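Svp1-like protein 2 (Kluyveromyces lactis, PDB 4V16) probably binds phosphatidylinositol 3,5-bisphosphate through a beta-propeller of the PROPPIN family, which would bring it to membranes. Local coordinates at residues Y20-N23 / C28-V31; F37-V42 / R47-E52. All coordinates share one frame; numbering follows the deposited sequence.

Interaction 1 of 2, residues Y20-N23 / C28-V31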
ATOM      1  N   TYR A  20      -5.279  -5.949   6.978  1.00 30.49           N
ATOM      2  CA  TYR A  20      -6.064  -4.807   6.530  1.00 31.65           C
ATOM      3  C   TYR A  20      -5.373  -4.145   5.346  1.00 29.02           C
ATOM      4  O   TYR A  20      -4.149  -4.186   5.234  1.00 34.82           O
ATOM      5  CB  TYR A  20      -6.259  -3.801   7.668  1.00 31.23           C
ATOM      6  CG  TYR A  20      -4.983  -3.124   8.119  1.00 27.71           C
ATOM      7  CD1 TYR A  20      -3.966  -3.850   8.725  1.00 26.26           C
ATOM      8  CD2 TYR A  20      -4.801  -1.759   7.949  1.00 28.42           C
ATOM      9  CE1 TYR A  20      -2.801  -3.239   9.139  1.00 28.99           C
ATOM     10  CE2 TYR A  20      -3.637  -1.136   8.364  1.00 30.17           C
ATOM     11  CZ  TYR A  20      -2.640  -1.883   8.959  1.00 31.94           C
ATOM     12  OH  TYR A  20      -1.477  -1.276   9.375  1.00 28.74           O
ATOM     13  N   GLU A  21      -6.160  -3.541   4.461  1.00 23.84           N
ATOM     14  CA  GLU A  21      -5.610  -2.875   3.287  1.00 28.63           C
ATOM     15  C   GLU A  21      -6.657  -1.982   2.628  1.00 28.23           C
ATOM     16  O   GLU A  21      -7.855  -2.247   2.722  1.00 30.91           O
ATOM     17  CB  GLU A  21      -5.088  -3.911   2.286  1.00 29.69           C
ATOM     18  CG  GLU A  21      -4.345  -3.326   1.094  1.00 35.71           C
ATOM     19  CD  GLU A  21      -3.128  -2.515   1.500  1.00 40.46           C
ATOM     20  OE1 GLU A  21      -2.039  -3.112   1.653  1.00 33.24           O
ATOM     21  OE2 GLU A  21      -3.262  -1.281   1.663  1.00 36.91           O
ATOM     22  N   PHE A  22      -6.204  -0.918   1.973  1.00 24.98           N
ATOM     23  CA  PHE A  22      -7.099  -0.042   1.226  1.00 30.80           C
ATOM     24  C   PHE A  22      -7.270  -0.543  -0.204  1.00 31.80           C
ATOM     25  O   PHE A  22      -6.507  -1.388  -0.668  1.00 36.58           O
ATOM     26  CB  PHE A  22      -6.569   1.395   1.203  1.00 28.25           C
ATOM     27  CG  PHE A  22      -6.407   2.009   2.563  1.00 27.94           C
ATOM     28  CD1 PHE A  22      -7.513   2.346   3.324  1.00 23.94           C
ATOM     29  CD2 PHE A  22      -5.146   2.263   3.074  1.00 29.52           C
ATOM     30  CE1 PHE A  22      -7.363   2.915   4.572  1.00 23.16           C
ATOM     31  CE2 PHE A  22      -4.990   2.833   4.322  1.00 24.32           C
ATOM     32  CZ  PHE A  22      -6.100   3.159   5.071  1.00 23.00           C
ATOM     33  N   ASN A  23      -8.270  -0.017  -0.901  1.00 31.46           N
ATOM     34  CA  ASN A  23      -8.401  -0.264  -2.329  1.00 31.06           C
ATOM     35  C   ASN A  23      -7.545   0.742  -3.093  1.00 34.42           C
ATOM     36  O   ASN A  23      -6.863   1.569  -2.487  1.00 37.81           O
ATOM     37  CB  ASN A  23      -9.864  -0.190  -2.769  1.00 33.31           C
ATOM     38  CG  ASN A  23     -10.522   1.121  -2.400  1.00 32.30           C
ATOM     39  OD1 ASN A  23     -10.057   1.838  -1.515  1.00 36.45           O
ATOM     40  ND2 ASN A  23     -11.623   1.434  -3.072  1.00 32.49           N
ATOM     41  N   CYS A  28     -12.031   2.761   0.220  1.00 29.15           N
ATOM     42  CA  CYS A  28     -12.497   1.623   1.009  1.00 30.81           C
ATOM     43  C   CYS A  28     -11.377   1.005   1.836  1.00 29.00           C
ATOM     44  O   CYS A  28     -10.209   1.045   1.448  1.00 27.37           O
ATOM     45  CB  CYS A  28     -13.106   0.552   0.101  1.00 34.16           C
ATOM     46  SG  CYS A  28     -14.718   0.986  -0.599  1.00 44.68           S
ATOM     47  N   LEU A  29     -11.755   0.443   2.980  1.00 29.54           N
ATOM     48  CA  LEU A  29     -10.847  -0.314   3.833  1.00 23.94           C
ATOM     49  C   LEU A  29     -11.422  -1.703   4.054  1.00 26.40           C
ATOM     50  O   LEU A  29     -12.536  -1.844   4.559  1.00 35.90           O
ATOM     51  CB  LEU A  29     -10.634   0.391   5.175  1.00 27.63           C
ATOM     52  CG  LEU A  29      -9.853  -0.385   6.245  1.00 28.29           C
ATOM     53  CD1 LEU A  29      -8.395  -0.552   5.848  1.00 24.96           C
ATOM     54  CD2 LEU A  29      -9.968   0.305   7.591  1.00 30.23           C
ATOM     55  N   ILE A  30     -10.665  -2.723   3.669  1.00 25.59           N
ATOM     56  CA  ILE A  30     -11.077  -4.104   3.883  1.00 31.82           C
ATOM     57  C   ILE A  30     -10.169  -4.742   4.929  1.00 28.27           C
ATOM     58  O   ILE A  30      -8.947  -4.598   4.875  1.00 27.64           O
ATOM     59  CB  ILE A  30     -11.050  -4.918   2.568  1.00 35.73           C
ATOM     60  CG1 ILE A  30     -11.579  -6.333   2.807  1.00 31.95           C
ATOM     61  CG2 ILE A  30      -9.646  -4.956   1.970  1.00 24.95           C
ATOM     62  CD1 ILE A  30     -12.006  -7.037   1.536  1.00 32.31           C
ATOM     63  N   VAL A  31     -10.781  -5.427   5.890  1.00 29.71           N
ATOM     64  CA  VAL A  31     -10.050  -6.049   6.988  1.00 30.95           C
ATOM     65  C   VAL A  31     -10.513  -7.487   7.172  1.00 31.77           C
ATOM     66  O   VAL A  31     -11.633  -7.835   6.800  1.00 34.21           O
ATOM     67  CB  VAL A  31     -10.240  -5.278   8.321  1.00 27.25           C
ATOM     68  CG1 VAL A  31     -10.001  -3.787   8.123  1.00 24.73           C
ATOM     69  CG2 VAL A  31     -11.629  -5.517   8.903  1.00 32.56           C
TER
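Cys28 N donates to the side-chain oxygen OD1 of Asn23 at 2.8 Å, approaching from above the amide plane rather than within it. The backbone answers in the other direction: Asn23 N reaches Cys28 O at 3.2 Å, so two bonds tie the ends of the turn together. Asn23 can do this because CG sits between its backbone N and carbonyl carbon (chi1 55°), which folds the amide across to the opposite strand; ND2 in turn is held by Ser27 OG and His63 O. With only an alanine methyl here, Cys28 N would probably be left without its acceptor and the turn less firmly closed. Further along, Glu21 and Ile30 form a hydrogen-bonded antiparallel pair, Glu21 N to Ile30 O and Ile30 N to Glu21 O both at 3.0 Å. The Glu21 carboxylate turns back on its own strand, where OE2 accepts Phe22 N at 3.0 Å, while OE1 forms a salt bridge with Lys285. On the other face of the sheet, Leu29 CD1 comes obliquely to Phe22 CE1 at 3.8 Å, and Cys28 O lies in the plane of the Phe22 ring at its edge. Tyr20 CB meets Val31 CG1 at 3.8 Å, but the phenol leads off from the hairpin: its ring makes a cation-pi contact with Lys285 and its hydroxyl bonds Asp283. The strands run at 160° to each other. This is the hairpin of the first two strands of a four-stranded blade in a seven-bladed beta-propeller, with strand 19-22 at the blade's inner edge.

Interaction 2 of 2, residues F37-V42 / R47-E52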
ATOM      1  N   PHE A  37     -14.504 -11.209   7.630  1.00 42.45           N
ATOM      2  CA  PHE A  37     -13.828 -10.089   6.988  1.00 44.60           C
ATOM      3  C   PHE A  37     -14.870  -9.040   6.603  1.00 42.87           C
ATOM      4  O   PHE A  37     -15.953  -9.373   6.122  1.00 42.44           O
ATOM      5  CB  PHE A  37     -13.009 -10.547   5.771  1.00 44.18           C
ATOM      6  CG  PHE A  37     -13.833 -11.028   4.604  1.00 43.51           C
ATOM      7  CD1 PHE A  37     -14.367 -10.129   3.694  1.00 43.21           C
ATOM      8  CD2 PHE A  37     -14.031 -12.383   4.393  1.00 46.14           C
ATOM      9  CE1 PHE A  37     -15.110 -10.570   2.614  1.00 41.73           C
ATOM     10  CE2 PHE A  37     -14.772 -12.828   3.312  1.00 50.41           C
ATOM     11  CZ  PHE A  37     -15.310 -11.920   2.422  1.00 40.67           C
ATOM     12  N   ASP A  38     -14.542  -7.774   6.853  1.00 43.26           N
ATOM     13  CA  ASP A  38     -15.477  -6.671   6.656  1.00 40.63           C
ATOM     14  C   ASP A  38     -14.900  -5.616   5.713  1.00 35.19           C
ATOM     15  O   ASP A  38     -13.681  -5.475   5.600  1.00 30.24           O
ATOM     16  CB  ASP A  38     -15.828  -6.022   8.001  1.00 42.47           C
ATOM     17  CG  ASP A  38     -16.243  -7.035   9.056  1.00 48.22           C
ATOM     18  OD1 ASP A  38     -15.541  -8.054   9.226  1.00 47.65           O
ATOM     19  OD2 ASP A  38     -17.273  -6.804   9.727  1.00 52.65           O
ATOM     20  N   ILE A  39     -15.784  -4.883   5.039  1.00 35.45           N
ATOM     21  CA  ILE A  39     -15.387  -3.760   4.192  1.00 32.99           C
ATOM     22  C   ILE A  39     -16.005  -2.469   4.720  1.00 31.55           C
ATOM     23  O   ILE A  39     -17.170  -2.450   5.121  1.00 33.76           O
ATOM     24  CB  ILE A  39     -15.810  -3.972   2.726  1.00 37.08           C
ATOM     25  CG1 ILE A  39     -15.264  -5.306   2.212  1.00 39.11           C
ATOM     26  CG2 ILE A  39     -15.318  -2.813   1.857  1.00 33.30           C
ATOM     27  CD1 ILE A  39     -15.649  -5.633   0.789  1.00 45.41           C
ATOM     28  N   TYR A  40     -15.220  -1.395   4.711  1.00 29.29           N
ATOM     29  CA  TYR A  40     -15.657  -0.102   5.233  1.00 32.55           C
ATOM     30  C   TYR A  40     -15.407   1.023   4.234  1.00 36.29           C
ATOM     31  O   TYR A  40     -14.469   0.963   3.443  1.00 30.09           O
ATOM     32  CB  TYR A  40     -14.923   0.230   6.537  1.00 32.35           C
ATOM     33  CG  TYR A  40     -14.998  -0.831   7.612  1.00 31.75           C
ATOM     34  CD1 TYR A  40     -14.150  -1.930   7.591  1.00 33.38           C
ATOM     35  CD2 TYR A  40     -15.899  -0.721   8.661  1.00 41.11           C
ATOM     36  CE1 TYR A  40     -14.210  -2.899   8.579  1.00 39.75           C
ATOM     37  CE2 TYR A  40     -15.967  -1.683   9.652  1.00 47.22           C
ATOM     38  CZ  TYR A  40     -15.121  -2.769   9.607  1.00 48.53           C
ATOM     39  OH  TYR A  40     -15.186  -3.728  10.594  1.00 52.41           O
ATOM     40  N   ASN A  41     -16.254   2.047   4.274  1.00 41.84           N
ATOM     41  CA  ASN A  41     -15.911   3.330   3.677  1.00 40.05           C
ATOM     42  C   ASN A  41     -14.854   3.981   4.554  1.00 39.21           C
ATOM     43  O   ASN A  41     -14.868   3.807   5.770  1.00 38.37           O
ATOM     44  CB  ASN A  41     -17.136   4.237   3.552  1.00 42.65           C
ATOM     45  CG  ASN A  41     -17.934   3.973   2.290  1.00 52.75           C
ATOM     46  OD1 ASN A  41     -17.369   3.734   1.226  1.00 50.16           O
ATOM     47  ND2 ASN A  41     -19.258   4.018   2.404  1.00 58.60           N
ATOM     48  N   VAL A  42     -13.932   4.714   3.944  1.00 37.96           N
ATOM     49  CA  VAL A  42     -12.882   5.384   4.701  1.00 40.09           C
ATOM     50  C   VAL A  42     -13.379   6.721   5.242  1.00 40.42           C
ATOM     51  O   VAL A  42     -13.101   7.078   6.388  1.00 41.57           O
ATOM     52  CB  VAL A  42     -11.630   5.612   3.841  1.00 37.22           C
ATOM     53  CG1 VAL A  42     -10.579   6.404   4.614  1.00 29.95           C
ATOM     54  CG2 VAL A  42     -11.061   4.274   3.381  1.00 32.41           C
ATOM     55  N   ARG A  47     -19.339   0.862   7.744  1.00 32.79           N
ATOM     56  CA  ARG A  47     -19.231  -0.506   7.248  1.00 34.65           C
ATOM     57  C   ARG A  47     -20.194  -0.730   6.086  1.00 36.25           C
ATOM     58  O   ARG A  47     -21.396  -0.495   6.213  1.00 38.87           O
ATOM     59  CB  ARG A  47     -19.514  -1.508   8.372  1.00 39.65           C
ATOM     60  CG  ARG A  47     -19.469  -2.970   7.940  1.00 41.39           C
ATOM     61  CD  ARG A  47     -19.898  -3.897   9.065  1.00 45.26           C
ATOM     62  NE  ARG A  47     -18.959  -3.880  10.184  1.00 62.06           N
ATOM     63  CZ  ARG A  47     -19.120  -4.570  11.308  1.00 65.69           C
ATOM     64  NH1 ARG A  47     -20.189  -5.339  11.474  1.00 58.96           N
ATOM     65  NH2 ARG A  47     -18.210  -4.491  12.270  1.00 75.10           N
ATOM     66  N   ILE A  48     -19.660  -1.190   4.958  1.00 36.70           N
ATOM     67  CA  ILE A  48     -20.469  -1.450   3.772  1.00 36.97           C
ATOM     68  C   ILE A  48     -21.017  -2.875   3.783  1.00 41.45           C
ATOM     69  O   ILE A  48     -22.150  -3.113   3.361  1.00 48.59           O
ATOM     70  CB  ILE A  48     -19.661  -1.233   2.477  1.00 41.10           C
ATOM     71  CG1 ILE A  48     -19.102   0.189   2.430  1.00 35.60           C
ATOM     72  CG2 ILE A  48     -20.536  -1.497   1.250  1.00 53.00           C
ATOM     73  CD1 ILE A  48     -18.112   0.415   1.310  1.00 38.09           C
ATOM     74  N   MET A  49     -20.208  -3.825   4.248  1.00 37.69           N
ATOM     75  CA  MET A  49     -20.637  -5.218   4.315  1.00 42.10           C
ATOM     76  C   MET A  49     -19.745  -6.052   5.231  1.00 38.99           C
ATOM     77  O   MET A  49     -18.645  -5.637   5.597  1.00 41.53           O
ATOM     78  CB  MET A  49     -20.658  -5.834   2.914  1.00 44.16           C
ATOM     79  CG  MET A  49     -19.305  -6.289   2.384  1.00 49.56           C
ATOM     80  SD  MET A  49     -19.257  -8.084   2.199  1.00 58.80           S
ATOM     81  CE  MET A  49     -17.794  -8.504   3.139  1.00 47.74           C
ATOM     82  N   SER A  50     -20.231  -7.238   5.581  1.00 40.34           N
ATOM     83  CA  SER A  50     -19.496  -8.167   6.430  1.00 41.62           C
ATOM     84  C   SER A  50     -19.845  -9.602   6.052  1.00 42.10           C
ATOM     85  O   SER A  50     -20.998  -9.905   5.743  1.00 48.49           O
ATOM     86  CB  SER A  50     -19.808  -7.917   7.906  1.00 42.23           C
ATOM     87  OG  SER A  50     -19.170  -8.879   8.727  1.00 51.63           O
ATOM     88  N   GLN A  51     -18.845 -10.478   6.080  1.00 40.49           N
ATOM     89  CA  GLN A  51     -19.016 -11.864   5.657  1.00 45.22           C
ATOM     90  C   GLN A  51     -18.338 -12.823   6.626  1.00 47.50           C
ATOM     91  O   GLN A  51     -17.119 -12.776   6.803  1.00 47.79           O
ATOM     92  CB  GLN A  51     -18.452 -12.060   4.247  1.00 45.36           C
ATOM     93  CG  GLN A  51     -18.503 -13.493   3.732  1.00 46.42           C
ATOM     94  CD  GLN A  51     -19.920 -14.009   3.582  1.00 49.53           C
ATOM     95  OE1 GLN A  51     -20.769 -13.354   2.978  1.00 46.86           O
ATOM     96  NE2 GLN A  51     -20.184 -15.186   4.137  1.00 48.47           N
ATOM     97  N   GLU A  52     -19.130 -13.693   7.244  1.00 49.58           N
ATOM     98  CA  GLU A  52     -18.589 -14.729   8.116  1.00 47.69           C
ATOM     99  C   GLU A  52     -17.635 -15.609   7.319  1.00 54.05           C
ATOM    100  O   GLU A  52     -18.001 -16.165   6.283  1.00 57.19           O
ATOM    101  CB  GLU A  52     -19.703 -15.559   8.726  1.00 45.49           C
TER
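The Arg47 guanidinium presents a face to Asp38, whose OD2 lies 3.3 Å above its plane and over its centre. Because OD2 lies so far out of that plane, the salt bridge (Asp38 OD2 to Arg47 NE, 3.4 Å) rests on charge alone, with no N-H aimed at the oxygen; the carboxylate and guanidinium planes are 68° apart. Ser50 OG adds a weak bond to the same OD2 at 3.0 Å; Asp38 OD1 is taken by Ser36 OG. Tyr40 runs alongside Arg47, its ring steeply inclined to the guanidinium, with CE2 at the latter's edge. On the opposite face of the sheet, Gln51 CB sits over the Phe37 ring, 4.0 Å from its centroid, a CH-pi contact offset toward the rim. Gln51 CG, anti to the backbone N (chi1 177°), continues along the ring beside CZ. Met49 CE approaches that ring obliquely, and Met49 CG packs on Ile39 CD1 at 4.0 Å. A classic beta bulge interrupts the register: Ile39 O accepts Ile48 N at 2.8 Å and, weakly, Met49 N at 3.4 Å. Strand 46-52 is the outer edge of its blade, while Phe37 and Ile39 pack against strands 59-61 and 67-72 of the next blade and Tyr40 against Val31 of strand 28-32.

Interactions 1 and 2 are successive hairpins of one antiparallel sheet, their centres about 9 Å apart, and strands 28-32 and 36-41 join them. Leu29 O meets Tyr40 N at 2.7 Å and Val31 O meets Asp38 N at 2.9 Å, probable hydrogen bonds that carry the sheet across. The blade steps outward from the chain centre: interaction 1 is centred about 10 Å from it, interaction 2 about 19 Å. Ile30 and Ile39 touch each other and both pack on Met61 in the adjacent blade. Near the turns, Arg64 serves both hairpins, touching Asn23 and Cys28 and bonding Asn41 OD1.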